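Local structure of Pre-mRNA-splicing factor SAD1 (Saccharomyces cerevisiae, 4MSX) at residues Ile224-Ile229 with Asp247-Tyr252. The protein promotes assembly of newly made U4 snRNA into the U4/U6 snRNP and is required for pre-mRNA splicing. Sequence-based numbering, arbitrary orientation.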
loop_
_atom_site.group_PDB
_atom_site.type_symbol
_atom_site.label_atom_id
_atom_site.label_comp_id
_atom_site.label_asym_id
_atom_site.label_seq_id
_atom_site.Cartn_x
_atom_site.Cartn_y
_atom_site.Cartn_z
ATOM N N ILE A 224 -4.448 3.738 12.847
ATOM C CA ILE A 224 -5.511 3.132 12.008
ATOM C C ILE A 224 -6.200 4.233 11.212
ATOM O O ILE A 224 -6.456 4.069 10.031
ATOM C CB ILE A 224 -6.579 2.315 12.800
ATOM C CG1 ILE A 224 -6.039 0.972 13.261
ATOM C CG2 ILE A 224 -7.778 1.945 11.900
ATOM C CD1 ILE A 224 -5.826 -0.074 12.039
ATOM N N LYS A 225 -6.437 5.403 11.833
ATOM C CA LYS A 225 -7.019 6.490 11.062
ATOM C C LYS A 225 -6.097 6.888 9.893
ATOM O O LYS A 225 -6.544 7.048 8.760
ATOM C CB LYS A 225 -7.275 7.724 11.953
ATOM C CG LYS A 225 -7.957 8.835 11.186
ATOM C CD LYS A 225 -8.483 9.916 12.135
ATOM C CE LYS A 225 -9.189 11.052 11.378
ATOM N NZ LYS A 225 -10.239 10.554 10.434
ATOM N N ARG A 226 -4.798 7.065 10.146
ATOM C CA ARG A 226 -3.945 7.503 9.059
ATOM C C ARG A 226 -3.883 6.433 7.951
ATOM O O ARG A 226 -3.872 6.749 6.776
ATOM C CB ARG A 226 -2.530 7.775 9.585
ATOM C CG ARG A 226 -2.396 9.144 10.304
ATOM C CD ARG A 226 -0.989 9.099 10.894
ATOM N NE ARG A 226 -0.506 10.312 11.532
ATOM C CZ ARG A 226 0.353 11.170 10.970
ATOM N NH1 ARG A 226 0.792 11.039 9.702
ATOM N NH2 ARG A 226 0.747 12.186 11.681
ATOM N N LEU A 227 -3.855 5.171 8.345
ATOM C CA LEU A 227 -3.693 4.104 7.354
ATOM C C LEU A 227 -4.998 4.083 6.503
ATOM O O LEU A 227 -4.991 3.870 5.277
ATOM C CB LEU A 227 -3.482 2.767 8.077
ATOM C CG LEU A 227 -3.539 1.530 7.158
ATOM C CD1 LEU A 227 -2.513 1.656 6.041
ATOM C CD2 LEU A 227 -3.287 0.262 7.987
ATOM N N SER A 228 -6.125 4.287 7.174
ATOM C CA SER A 228 -7.410 4.208 6.444
ATOM C C SER A 228 -7.458 5.328 5.413
ATOM O O SER A 228 -7.991 5.157 4.277
ATOM C CB SER A 228 -8.645 4.291 7.400
ATOM O OG SER A 228 -8.788 5.593 7.961
ATOM N N ILE A 229 -6.921 6.502 5.776
ATOM C CA ILE A 229 -6.922 7.573 4.807
ATOM C C ILE A 229 -5.997 7.263 3.600
ATOM O O ILE A 229 -6.325 7.634 2.479
ATOM C CB ILE A 229 -6.632 8.962 5.512
ATOM C CG1 ILE A 229 -7.879 9.326 6.374
ATOM C CG2 ILE A 229 -6.281 10.022 4.486
ATOM C CD1 ILE A 229 -7.647 10.375 7.426
ATOM N N ASP A 247 5.222 9.776 2.334
ATOM C CA ASP A 247 6.430 10.090 3.141
ATOM C C ASP A 247 6.030 10.392 4.578
ATOM O O ASP A 247 6.598 9.838 5.517
ATOM C CB ASP A 247 7.181 11.304 2.586
ATOM C CG ASP A 247 7.760 11.071 1.242
ATOM O OD1 ASP A 247 7.316 10.160 0.486
ATOM O OD2 ASP A 247 8.716 11.779 0.895
ATOM N N ASP A 248 5.035 11.274 4.772
ATOM C CA ASP A 248 4.654 11.615 6.141
ATOM C C ASP A 248 4.060 10.445 6.907
ATOM O O ASP A 248 4.289 10.315 8.111
ATOM C CB ASP A 248 3.583 12.734 6.179
ATOM C CG ASP A 248 3.156 13.056 7.603
ATOM O OD1 ASP A 248 4.073 13.489 8.372
ATOM O OD2 ASP A 248 1.963 12.851 7.965
ATOM N N PHE A 249 3.223 9.629 6.252
ATOM C CA PHE A 249 2.672 8.443 6.917
ATOM C C PHE A 249 3.848 7.525 7.399
ATOM O O PHE A 249 3.879 7.102 8.566
ATOM C CB PHE A 249 1.736 7.646 5.971
ATOM C CG PHE A 249 1.243 6.344 6.558
ATOM C CD1 PHE A 249 0.487 6.343 7.705
ATOM C CD2 PHE A 249 1.607 5.121 6.000
ATOM C CE1 PHE A 249 0.037 5.163 8.280
ATOM C CE2 PHE A 249 1.173 3.931 6.547
ATOM C CZ PHE A 249 0.365 3.939 7.690
ATOM N N VAL A 250 4.801 7.253 6.505
ATOM C CA VAL A 250 5.871 6.262 6.859
ATOM C C VAL A 250 6.777 6.886 7.907
ATOM O O VAL A 250 7.223 6.238 8.835
ATOM C CB VAL A 250 6.681 5.772 5.630
ATOM C CG1 VAL A 250 7.762 4.775 6.132
ATOM C CG2 VAL A 250 5.707 5.071 4.607
ATOM N N SER A 251 6.984 8.191 7.791
ATOM C CA SER A 251 7.827 8.870 8.769
ATOM C C SER A 251 7.111 8.882 10.117
ATOM O O SER A 251 7.735 8.669 11.160
ATOM C CB SER A 251 8.225 10.273 8.274
ATOM O OG SER A 251 8.793 10.950 9.350
ATOM N N TYR A 252 5.781 9.024 10.122
ATOM C CA TYR A 252 5.031 8.915 11.359
ATOM C C TYR A 252 5.217 7.534 12.013
ATOM O O TYR A 252 5.312 7.378 13.263
ATOM C CB TYR A 252 3.489 9.194 11.089
ATOM C CG TYR A 252 2.586 8.668 12.169
ATOM C CD1 TYR A 252 2.364 9.414 13.317
ATOM C CD2 TYR A 252 1.950 7.442 12.062
ATOM C CE1 TYR A 252 1.577 8.941 14.349
ATOM C CE2 TYR A 252 1.145 6.949 13.102
ATOM C CZ TYR A 252 0.980 7.720 14.246
ATOM O OH TYR A 252 0.230 7.295 15.307
HETATM O O HOH W 1 3.329 13.274 11.002
#
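Arg-226 lays its guanidinium flat on one face of the Tyr-252 ring. The two planes are only 8° apart, and CZ of Arg-226 lies 4.0 Å from the centroid of the Tyr-252 ring, an off-centre cation-pi stack. The Arg-226 chain runs extended from CG to NE across the ring, and CD lies over the same face as a CH-pi contact. At the guanidinium edge, NH1 of Arg-226 gives a salt-bridging hydrogen bond of 2.8 Å to OD2 of Asp-248. The bond is somewhat bent (151°) and meets OD2 from above the carboxylate plane. This is the looser, wetter side: Arg-226 and Asp-248 are partly exposed and share a water. It accepts from NH2 of Arg-226 and donates to OD1 of Asp-248, at 2.7 Å from that oxygen. With an alanine in place of Arg-226, Asp-248 would probably lose its charged mate here, and this face of Tyr-252 its guanidinium cover.

The other side is apolar and buried. Phe-249 has CG anti to its backbone nitrogen (chi1 175°), which sends the ring toward helix 222-234. CD1 of Phe-249 lies 3.8 Å from CB of Arg-226. CZ of Phe-249 meets CD1 of Leu-227 at 4.0 Å.

The contact joins two nearly antiparallel helices of the USP domain, their local axes 10.9 Å apart. Glu-222 adds a second salt bridge to Arg-226, at NE. Phe-223 and Cys-230 extend the packing round Phe-249 along helix 222-234. Beyond the apolar side, Leu-227 packs on Leu-199 of helix 189-203 and Ile-277 of helix 266-280.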